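Local atomic coordinates of ATPase associated with various cellular activities, AAA_5 (Staphylothermus marinus, PDB entry 6N0S), a protein that probably hydrolyses ATP as the McrB component of a restriction system, and whose N-terminal EVE-like, PUA-related domain, the part described here, is a putative nucleic-acid binder. Residues I6-S10 with R164-P168; K11-N17 with E54-Y60; Y42-R46 with F132-R136. One frame throughout, in Å; residues are numbered along the deposited sequence.

Contact 1 (I6-S10 with R164-P168); sequences ILGFS and RYLVP
The irregular segment 6-10 leads into strand 12-17, and its part from Leu7 to Ser10 runs at 33° to segment 164-168. The two segments meet by apolar packing, without hydrogen bonds between them. The backbone of 6-10 is mostly extended, with a helical kink at Leu7 (phi/psi -64/-38) and a nearly flat Gly8 (-169/-175). Leu7 (chi1 t, chi2 p) reaches toward the strand. In 164-168, Arg164 (chi1 and chi2 both m) lays one face of its guanidinium against Leu7, NH2 being 3.7 Å from Leu7 CD1, while its NH1 forms a salt bridge with Glu41. Strand 166-169 begins at Leu166; Leu166 O lies 3.6 Å from Leu7 CD2. Val167 faces sideways, and its CG1 is 4.0 Å from Leu7 CD2, with CA atoms of Leu7 and Val167 7.2 Å apart. Pro168, its ring C-gamma endo, contributes most from the strand: CD is 3.9 Å from Leu7 CD2, CG 3.8 Å from Gly8 CA, and CB 4.1 Å from Ser10 CB. Gly8 and Pro168 CA atoms approach to 5.7 Å, so close that a beta carbon on Gly8 would sit 2.5 Å from Pro168 CG, a clash. Ser10 OG bonds to Ile169 O just beyond the segment. The N-terminal lead-in thus packs along the late outer strand of the mixed five-stranded sheet, joining the two ends of a fold related to PUA-like domains.

Contact 2 (K11-N17 with E54-Y60); sequences KYWVEIN and ELKIIHY
A buried carboxylate-imidazole pair spans two neighbouring strands: Glu15 (chi1 t, chi2 t) accepts at OE1 a 2.7 Å hydrogen bond from ND1 of His59 (chi1 m). Tyr165 OH holds Glu15 OE2 and Ser77 OG meets His59 NE2. Strands 12-17 and 54-60 run parallel, 4.7 Å apart at a -28° crossing, pairing Tyr12 with Lys56 through Ile16 with Tyr60. Backbone hydrogen bonds run from Lys56 N to Lys11 O (3.0 Å), Trp13 N to Lys56 O (3.1 Å), Ile58 N to Trp13 O (3.0 Å), Glu15 N to Ile58 O (2.9 Å), Tyr60 N to Glu15 O (2.8 Å) and Asn17 N to Tyr60 O (2.9 Å). Asn17 ND2 hydrogen-bonds Tyr60 O (3.1 Å) and Glu15 OE1 (3.2 Å). Lys11 NZ adds a hydrogen bond to Glu54 O (2.7 Å). Val14 CG1 packs on Tyr60 CB (3.7 Å); on the other face, Trp13 CB meets Ile57 CD1 (3.9 Å). This is the one parallel pair in the otherwise antiparallel five-stranded sheet of the EVE-like domain.

Contact 3 (Y42-R46 with F132-R136); sequences YRGIR and FFLFR
An aromatic cluster of Tyr42, Phe133 and Phe135 fastens helix 39-52 to strand 132-136, the middle strand of the small three-stranded antiparallel sheet. Helix segment 42-46 and the strand run in similar directions, 31° apart, with axes 11.0 Å from each other, a gap that the large side chains fill. Nearest CA pairs are Tyr42 with Phe133 (7.7 Å) and Arg46 with Phe135 (9.4 Å). The helix keeps its regular turn, Arg46 N bonding to Tyr42 O at 2.9 Å. Strand alternation directs Phe133 and Phe135 toward the helix and Phe132 and Leu134 away from it, against helix 92-105.

Ring-to-ring contacts come first. Tyr42 (chi1 t) and Phe133 (chi1 p) have nearly parallel planes, 10° apart, but with centroids 4.7 Å apart they are slid so far that they barely overlap. Tyr42 and Phe135 (chi1 m) instead meet rim to rim, with centroids 5.9 Å apart and planes at 54°; Tyr42 CE1 lies 3.7 Å from Phe135 CZ. A CH-pi contact adds to this: Phe133 CB lies over the face of the Tyr42 ring, 3.7 Å from the ring centroid and 3.4 Å from Tyr42 CE1. Tyr42 OH is hydrogen-bonded to Glu89 OE2.

Aliphatic contacts flank the rings. Ile45 (chi1 t, chi2 t), whose side chain also touches Leu55 and Ile57 of the large sheet, brings CG2 within 3.8 Å of Phe135 CE2. At the more open margin, Arg46 CG lies near the plane of the Phe135 ring, 4.3 Å from Phe135 CZ.

Contacts 2 and 3 are buried, whereas contact 1 is only partly so. Contacts 1 and 2 share the large sheet: strand 166-169 flanks strand 12-17, and probable hydrogen bonds join Val167 O to Val14 N and Tyr165 OH to Glu15 OE2 (both 2.7 Å), the second reaching the polar pair of contact 2. Helix 39-52 of contact 3 lies between the two sheets, Ile45 touching Leu55 and Ile57 of the large one and Tyr42 touching Phe133 of the small. Ile6 CG2 of contact 1 approaches Gly44 N at 3.6 Å. Chemistry follows place: contact 2 combines a backbone ladder with a buried polar pair, contact 3 is aromatic and apolar, and contact 1 is apolar with a charged fringe.

Contact 1 (I6-S10 with R164-P168)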
loop_
_atom_site.group_PDB
_atom_site.type_symbol
_atom_site.label_atom_id
_atom_site.label_comp_id
_atom_site.label_asym_id
_atom_site.label_seq_id
_atom_site.Cartn_x
_atom_site.Cartn_y
_atom_site.Cartn_z
ATOM N N ILE A 6 -11.236 -9.723 9.631
ATOM C CA ILE A 6 -10.294 -8.653 9.349
ATOM C C ILE A 6 -8.922 -9.122 9.787
ATOM O O ILE A 6 -8.789 -9.807 10.809
ATOM C CB ILE A 6 -10.706 -7.363 10.067
ATOM C CG1 ILE A 6 -10.864 -7.613 11.577
ATOM C CG2 ILE A 6 -12.074 -6.871 9.515
ATOM C CD1 ILE A 6 -11.065 -6.338 12.373
ATOM N N LEU A 7 -7.910 -8.775 9.008
ATOM C CA LEU A 7 -6.551 -9.123 9.376
ATOM C C LEU A 7 -6.158 -8.422 10.668
ATOM O O LEU A 7 -5.484 -9.005 11.524
ATOM C CB LEU A 7 -5.586 -8.768 8.251
ATOM C CG LEU A 7 -4.141 -9.152 8.522
ATOM C CD1 LEU A 7 -4.072 -10.652 8.802
ATOM C CD2 LEU A 7 -3.248 -8.785 7.363
ATOM N N GLY A 8 -6.592 -7.183 10.836
ATOM C CA GLY A 8 -6.331 -6.479 12.075
ATOM C C GLY A 8 -7.147 -5.210 12.118
ATOM O O GLY A 8 -7.956 -4.926 11.224
ATOM N N PHE A 9 -6.892 -4.451 13.173
ATOM C CA PHE A 9 -7.629 -3.235 13.519
ATOM C C PHE A 9 -6.583 -2.273 14.075
ATOM O O PHE A 9 -5.951 -2.579 15.086
ATOM C CB PHE A 9 -8.740 -3.527 14.552
ATOM C CG PHE A 9 -9.512 -2.310 14.954
ATOM C CD1 PHE A 9 -10.349 -1.691 14.046
ATOM C CD2 PHE A 9 -9.365 -1.755 16.216
ATOM C CE1 PHE A 9 -11.047 -0.553 14.388
ATOM C CE2 PHE A 9 -10.070 -0.599 16.575
ATOM C CZ PHE A 9 -10.909 -0.003 15.659
ATOM N N SER A 10 -6.300 -1.172 13.374
ATOM C CA SER A 10 -5.176 -0.347 13.799
ATOM C C SER A 10 -5.207 0.992 13.091
ATOM O O SER A 10 -5.718 1.123 11.971
ATOM C CB SER A 10 -3.825 -1.023 13.523
ATOM O OG SER A 10 -2.728 -0.223 13.958
ATOM N N ARG A 164 1.137 -10.873 1.750
ATOM C CA ARG A 164 0.231 -9.800 2.122
ATOM C C ARG A 164 0.521 -8.552 1.319
ATOM O O ARG A 164 1.641 -8.329 0.884
ATOM C CB ARG A 164 0.380 -9.468 3.606
ATOM C CG ARG A 164 0.130 -10.654 4.541
ATOM C CD ARG A 164 -1.299 -10.964 4.653
ATOM N NE ARG A 164 -1.530 -12.018 5.639
ATOM C CZ ARG A 164 -2.742 -12.504 5.902
ATOM N NH1 ARG A 164 -3.811 -12.024 5.248
ATOM N NH2 ARG A 164 -2.891 -13.482 6.791
ATOM N N TYR A 165 -0.486 -7.688 1.214
ATOM C CA TYR A 165 -0.323 -6.362 0.643
ATOM C C TYR A 165 -0.416 -5.270 1.701
ATOM O O TYR A 165 0.416 -4.367 1.728
ATOM C CB TYR A 165 -1.375 -6.126 -0.473
ATOM C CG TYR A 165 -1.396 -4.699 -1.021
ATOM C CD1 TYR A 165 -0.242 -4.073 -1.458
ATOM C CD2 TYR A 165 -2.584 -3.985 -1.081
ATOM C CE1 TYR A 165 -0.274 -2.786 -1.933
ATOM C CE2 TYR A 165 -2.619 -2.701 -1.542
ATOM C CZ TYR A 165 -1.463 -2.106 -1.973
ATOM O OH TYR A 165 -1.490 -0.815 -2.432
ATOM N N LEU A 166 -1.400 -5.327 2.586
ATOM C CA LEU A 166 -1.536 -4.373 3.683
ATOM C C LEU A 166 -1.582 -5.116 5.006
ATOM O O LEU A 166 -2.387 -6.039 5.165
ATOM C CB LEU A 166 -2.799 -3.544 3.525
ATOM C CG LEU A 166 -2.856 -2.720 2.257
ATOM C CD1 LEU A 166 -4.285 -2.218 1.961
ATOM C CD2 LEU A 166 -1.889 -1.574 2.417
ATOM N N VAL A 167 -0.714 -4.732 5.943
ATOM C CA VAL A 167 -0.727 -5.380 7.252
ATOM C C VAL A 167 -0.800 -4.337 8.363
ATOM O O VAL A 167 -0.210 -3.249 8.245
ATOM C CB VAL A 167 0.504 -6.288 7.438
ATOM C CG1 VAL A 167 0.456 -7.479 6.443
ATOM C CG2 VAL A 167 1.783 -5.485 7.251
ATOM N N PRO A 168 -1.499 -4.645 9.450
ATOM C CA PRO A 168 -1.585 -3.746 10.599
ATOM C C PRO A 168 -0.331 -3.849 11.440
ATOM O O PRO A 168 0.258 -4.922 11.553
ATOM C CB PRO A 168 -2.805 -4.309 11.357
ATOM C CG PRO A 168 -2.682 -5.757 11.135
ATOM C CD PRO A 168 -2.139 -5.940 9.742
#

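Contact 2 (K11-N17 with E54-Y60)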
loop_
_atom_site.group_PDB
_atom_site.type_symbol
_atom_site.label_atom_id
_atom_site.label_comp_id
_atom_site.label_asym_id
_atom_site.label_seq_id
_atom_site.Cartn_x
_atom_site.Cartn_y
_atom_site.Cartn_z
ATOM N N LYS A 11 -4.618 1.984 13.752
ATOM C CA LYS A 11 -4.412 3.269 13.117
ATOM C C LYS A 11 -3.193 3.247 12.202
ATOM O O LYS A 11 -3.031 4.161 11.401
ATOM C CB LYS A 11 -4.258 4.361 14.182
ATOM C CG LYS A 11 -4.362 5.793 13.607
ATOM C CD LYS A 11 -4.229 6.877 14.673
ATOM C CE LYS A 11 -4.233 8.274 14.035
ATOM N NZ LYS A 11 -5.607 8.741 13.633
ATOM N N TYR A 12 -2.341 2.227 12.309
ATOM C CA TYR A 12 -1.056 2.169 11.629
ATOM C C TYR A 12 -1.011 0.895 10.808
ATOM O O TYR A 12 -1.222 -0.192 11.357
ATOM C CB TYR A 12 0.076 2.199 12.643
ATOM C CG TYR A 12 -0.082 3.383 13.575
ATOM C CD1 TYR A 12 0.295 4.662 13.166
ATOM C CD2 TYR A 12 -0.644 3.228 14.839
ATOM C CE1 TYR A 12 0.141 5.749 13.995
ATOM C CE2 TYR A 12 -0.800 4.313 15.686
ATOM C CZ TYR A 12 -0.412 5.564 15.260
ATOM O OH TYR A 12 -0.571 6.637 16.087
ATOM N N TRP A 13 -0.779 1.041 9.484
ATOM C CA TRP A 13 -0.699 -0.079 8.548
ATOM C C TRP A 13 0.560 0.069 7.716
ATOM O O TRP A 13 1.092 1.181 7.555
ATOM C CB TRP A 13 -1.940 -0.163 7.620
ATOM C CG TRP A 13 -3.191 -0.558 8.337
ATOM C CD1 TRP A 13 -3.875 0.173 9.244
ATOM C CD2 TRP A 13 -3.890 -1.813 8.216
ATOM N NE1 TRP A 13 -4.967 -0.544 9.696
ATOM C CE2 TRP A 13 -4.991 -1.763 9.072
ATOM C CE3 TRP A 13 -3.692 -2.954 7.445
ATOM C CZ2 TRP A 13 -5.890 -2.830 9.192
ATOM C CZ3 TRP A 13 -4.571 -3.973 7.533
ATOM C CH2 TRP A 13 -5.654 -3.928 8.416
ATOM N N VAL A 14 1.055 -1.068 7.215
ATOM C CA VAL A 14 2.187 -1.122 6.280
ATOM C C VAL A 14 1.695 -1.608 4.925
ATOM O O VAL A 14 0.959 -2.587 4.841
ATOM C CB VAL A 14 3.306 -2.043 6.781
ATOM C CG1 VAL A 14 4.387 -2.243 5.709
ATOM C CG2 VAL A 14 3.951 -1.480 8.049
ATOM N N GLU A 15 2.098 -0.923 3.879
ATOM C CA GLU A 15 1.896 -1.375 2.509
ATOM C C GLU A 15 3.157 -2.115 2.071
ATOM O O GLU A 15 4.258 -1.541 2.086
ATOM C CB GLU A 15 1.626 -0.187 1.573
ATOM C CG GLU A 15 1.331 -0.599 0.122
ATOM C CD GLU A 15 1.537 0.492 -0.935
ATOM O OE1 GLU A 15 2.499 1.276 -0.847
ATOM O OE2 GLU A 15 0.719 0.557 -1.872
ATOM N N ILE A 16 2.991 -3.364 1.636
ATOM C CA ILE A 16 4.090 -4.218 1.206
ATOM C C ILE A 16 4.160 -4.243 -0.330
ATOM O O ILE A 16 3.192 -4.615 -1.000
ATOM C CB ILE A 16 3.922 -5.625 1.791
ATOM C CG1 ILE A 16 3.947 -5.542 3.319
ATOM C CG2 ILE A 16 5.062 -6.533 1.319
ATOM C CD1 ILE A 16 3.371 -6.683 3.938
ATOM N N ASN A 17 5.289 -3.814 -0.878
ATOM C CA ASN A 17 5.564 -3.776 -2.324
ATOM C C ASN A 17 6.650 -4.826 -2.589
ATOM O O ASN A 17 7.842 -4.564 -2.433
ATOM C CB ASN A 17 5.991 -2.379 -2.739
ATOM C CG ASN A 17 4.902 -1.335 -2.501
ATOM O OD1 ASN A 17 4.035 -1.149 -3.335
ATOM N ND2 ASN A 17 4.947 -0.658 -1.348
ATOM N N GLU A 54 -8.350 8.844 10.334
ATOM C CA GLU A 54 -7.125 9.030 9.570
ATOM C C GLU A 54 -6.142 7.928 9.949
ATOM O O GLU A 54 -5.949 7.650 11.134
ATOM C CB GLU A 54 -6.555 10.422 9.850
ATOM C CG GLU A 54 -5.242 10.698 9.170
ATOM C CD GLU A 54 -4.762 12.156 9.294
ATOM O OE1 GLU A 54 -5.589 13.093 9.206
ATOM O OE2 GLU A 54 -3.537 12.353 9.471
ATOM N N LEU A 55 -5.559 7.260 8.965
ATOM C CA LEU A 55 -4.569 6.225 9.231
ATOM C C LEU A 55 -3.193 6.680 8.763
ATOM O O LEU A 55 -3.069 7.480 7.828
ATOM C CB LEU A 55 -4.940 4.902 8.528
ATOM C CG LEU A 55 -6.337 4.323 8.668
ATOM C CD1 LEU A 55 -6.470 3.108 7.794
ATOM C CD2 LEU A 55 -6.625 3.948 10.124
ATOM N N LYS A 56 -2.159 6.183 9.436
ATOM C CA LYS A 56 -0.782 6.391 9.004
ATOM C C LYS A 56 -0.263 5.136 8.289
ATOM O O LYS A 56 -0.333 4.026 8.838
ATOM C CB LYS A 56 0.128 6.709 10.193
ATOM C CG LYS A 56 -0.351 7.797 11.108
ATOM C CD LYS A 56 -0.069 9.181 10.583
ATOM C CE LYS A 56 -1.327 10.073 10.632
ATOM N NZ LYS A 56 -1.872 10.281 11.998
ATOM N N ILE A 57 0.268 5.311 7.081
ATOM C CA ILE A 57 0.729 4.211 6.242
ATOM C C ILE A 57 2.233 4.306 6.096
ATOM O O ILE A 57 2.764 5.323 5.621
ATOM C CB ILE A 57 0.054 4.237 4.863
ATOM C CG1 ILE A 57 -1.461 4.344 4.997
ATOM C CG2 ILE A 57 0.470 3.014 4.026
ATOM C CD1 ILE A 57 -2.140 3.226 5.666
ATOM N N ILE A 58 2.925 3.275 6.498
ATOM C CA ILE A 58 4.345 3.143 6.199
ATOM C C ILE A 58 4.510 2.243 4.982
ATOM O O ILE A 58 3.864 1.197 4.871
ATOM C CB ILE A 58 5.104 2.593 7.407
ATOM C CG1 ILE A 58 5.037 3.597 8.569
ATOM C CG2 ILE A 58 6.518 2.318 7.021
ATOM C CD1 ILE A 58 5.770 3.069 9.811
ATOM N N HIS A 59 5.390 2.642 4.070
ATOM C CA HIS A 59 5.577 1.974 2.782
ATOM C C HIS A 59 6.849 1.133 2.820
ATOM O O HIS A 59 7.947 1.650 3.082
ATOM C CB HIS A 59 5.617 3.003 1.643
ATOM C CG HIS A 59 4.336 3.777 1.516
ATOM N ND1 HIS A 59 3.253 3.303 0.811
ATOM C CD2 HIS A 59 3.947 4.959 2.055
ATOM C CE1 HIS A 59 2.255 4.170 0.904
ATOM N NE2 HIS A 59 2.648 5.176 1.667
ATOM N N TYR A 60 6.689 -0.160 2.581
ATOM C CA TYR A 60 7.772 -1.134 2.628
ATOM C C TYR A 60 8.023 -1.695 1.232
ATOM O O TYR A 60 7.081 -1.941 0.465
ATOM C CB TYR A 60 7.396 -2.278 3.599
ATOM C CG TYR A 60 8.333 -3.463 3.583
ATOM C CD1 TYR A 60 9.503 -3.456 4.321
ATOM C CD2 TYR A 60 8.039 -4.589 2.845
ATOM C CE1 TYR A 60 10.351 -4.537 4.329
ATOM C CE2 TYR A 60 8.880 -5.679 2.846
ATOM C CZ TYR A 60 10.044 -5.638 3.575
ATOM O OH TYR A 60 10.895 -6.712 3.564
HETATM O O HOH W 1 -1.032 8.996 14.902
#

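Contact 3 (Y42-R46 with F132-R136)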
loop_
_atom_site.group_PDB
_atom_site.type_symbol
_atom_site.label_atom_id
_atom_site.label_comp_id
_atom_site.label_asym_id
_atom_site.label_seq_id
_atom_site.Cartn_x
_atom_site.Cartn_y
_atom_site.Cartn_z
ATOM N N TYR A 42 -8.353 -5.537 3.083
ATOM C CA TYR A 42 -9.296 -4.494 2.715
ATOM C C TYR A 42 -10.344 -4.283 3.797
ATOM O O TYR A 42 -10.638 -3.144 4.182
ATOM C CB TYR A 42 -9.954 -4.877 1.396
ATOM C CG TYR A 42 -10.962 -3.873 0.876
ATOM C CD1 TYR A 42 -10.678 -2.527 0.867
ATOM C CD2 TYR A 42 -12.184 -4.286 0.363
ATOM C CE1 TYR A 42 -11.586 -1.603 0.366
ATOM C CE2 TYR A 42 -13.086 -3.368 -0.160
ATOM C CZ TYR A 42 -12.773 -2.029 -0.153
ATOM O OH TYR A 42 -13.661 -1.107 -0.658
ATOM N N ARG A 43 -10.963 -5.367 4.279
ATOM C CA ARG A 43 -11.999 -5.193 5.286
ATOM C C ARG A 43 -11.413 -4.556 6.546
ATOM O O ARG A 43 -11.993 -3.617 7.106
ATOM C CB ARG A 43 -12.681 -6.545 5.573
ATOM C CG ARG A 43 -14.042 -6.483 6.282
ATOM C CD ARG A 43 -14.989 -7.683 5.877
ATOM N NE ARG A 43 -14.221 -8.908 5.777
ATOM C CZ ARG A 43 -14.180 -9.719 4.732
ATOM N NH1 ARG A 43 -14.913 -9.507 3.664
ATOM N NH2 ARG A 43 -13.384 -10.769 4.771
ATOM N N GLY A 44 -10.239 -5.018 6.978
ATOM C CA GLY A 44 -9.602 -4.437 8.156
ATOM C C GLY A 44 -9.253 -2.968 8.004
ATOM O O GLY A 44 -9.467 -2.161 8.918
ATOM N N ILE A 45 -8.665 -2.588 6.870
ATOM C CA ILE A 45 -8.257 -1.196 6.775
ATOM C C ILE A 45 -9.481 -0.290 6.613
ATOM O O ILE A 45 -9.527 0.815 7.169
ATOM C CB ILE A 45 -7.199 -1.020 5.661
ATOM C CG1 ILE A 45 -6.374 0.245 5.929
ATOM C CG2 ILE A 45 -7.829 -1.016 4.336
ATOM C CD1 ILE A 45 -4.995 0.254 5.179
ATOM N N ARG A 46 -10.499 -0.740 5.876
ATOM C CA ARG A 46 -11.731 0.038 5.768
ATOM C C ARG A 46 -12.359 0.270 7.141
ATOM O O ARG A 46 -12.771 1.388 7.470
ATOM C CB ARG A 46 -12.725 -0.682 4.846
ATOM C CG ARG A 46 -13.544 0.206 3.928
ATOM C CD ARG A 46 -14.392 -0.603 2.923
ATOM N NE ARG A 46 -15.373 -1.480 3.565
ATOM C CZ ARG A 46 -15.308 -2.815 3.601
ATOM N NH1 ARG A 46 -14.302 -3.475 3.020
ATOM N NH2 ARG A 46 -16.263 -3.499 4.217
ATOM N N PHE A 132 -11.919 -4.231 -7.656
ATOM C CA PHE A 132 -10.704 -3.596 -7.163
ATOM C C PHE A 132 -11.067 -2.501 -6.173
ATOM O O PHE A 132 -12.071 -1.814 -6.350
ATOM C CB PHE A 132 -9.883 -3.006 -8.341
ATOM C CG PHE A 132 -9.237 -4.041 -9.170
ATOM C CD1 PHE A 132 -9.922 -4.658 -10.206
ATOM C CD2 PHE A 132 -7.955 -4.434 -8.893
ATOM C CE1 PHE A 132 -9.337 -5.666 -10.927
ATOM C CE2 PHE A 132 -7.347 -5.436 -9.643
ATOM C CZ PHE A 132 -8.040 -6.055 -10.643
ATOM N N PHE A 133 -10.261 -2.357 -5.124
ATOM C CA PHE A 133 -10.382 -1.247 -4.193
ATOM C C PHE A 133 -9.314 -0.200 -4.488
ATOM O O PHE A 133 -8.256 -0.503 -5.058
ATOM C CB PHE A 133 -10.289 -1.718 -2.722
ATOM C CG PHE A 133 -8.945 -2.269 -2.313
ATOM C CD1 PHE A 133 -7.931 -1.433 -1.882
ATOM C CD2 PHE A 133 -8.715 -3.625 -2.319
ATOM C CE1 PHE A 133 -6.707 -1.955 -1.474
ATOM C CE2 PHE A 133 -7.492 -4.146 -1.923
ATOM C CZ PHE A 133 -6.495 -3.307 -1.501
ATOM N N LEU A 134 -9.607 1.045 -4.075
ATOM C CA LEU A 134 -8.708 2.175 -4.250
ATOM C C LEU A 134 -8.861 3.139 -3.090
ATOM O O LEU A 134 -9.960 3.613 -2.823
ATOM C CB LEU A 134 -9.012 2.908 -5.552
ATOM C CG LEU A 134 -8.228 4.182 -5.863
ATOM C CD1 LEU A 134 -6.773 3.915 -5.891
ATOM C CD2 LEU A 134 -8.699 4.681 -7.192
ATOM N N PHE A 135 -7.754 3.461 -2.451
ATOM C CA PHE A 135 -7.687 4.531 -1.473
ATOM C C PHE A 135 -6.728 5.596 -1.984
ATOM O O PHE A 135 -5.607 5.285 -2.414
ATOM C CB PHE A 135 -7.205 4.020 -0.111
ATOM C CG PHE A 135 -8.157 3.062 0.553
ATOM C CD1 PHE A 135 -9.328 3.517 1.130
ATOM C CD2 PHE A 135 -7.884 1.717 0.597
ATOM C CE1 PHE A 135 -10.198 2.661 1.762
ATOM C CE2 PHE A 135 -8.766 0.854 1.216
ATOM C CZ PHE A 135 -9.931 1.341 1.801
ATOM N N ARG A 136 -7.148 6.852 -1.914
ATOM C CA ARG A 136 -6.256 7.966 -2.227
ATOM C C ARG A 136 -5.529 8.386 -0.952
ATOM O O ARG A 136 -6.176 8.690 0.051
ATOM C CB ARG A 136 -7.051 9.127 -2.820
ATOM C CG ARG A 136 -7.531 8.861 -4.239
ATOM C CD ARG A 136 -8.554 9.875 -4.674
ATOM N NE ARG A 136 -8.416 10.208 -6.086
ATOM C CZ ARG A 136 -9.066 9.600 -7.073
ATOM N NH1 ARG A 136 -9.914 8.614 -6.819
ATOM N NH2 ARG A 136 -8.879 9.998 -8.330
#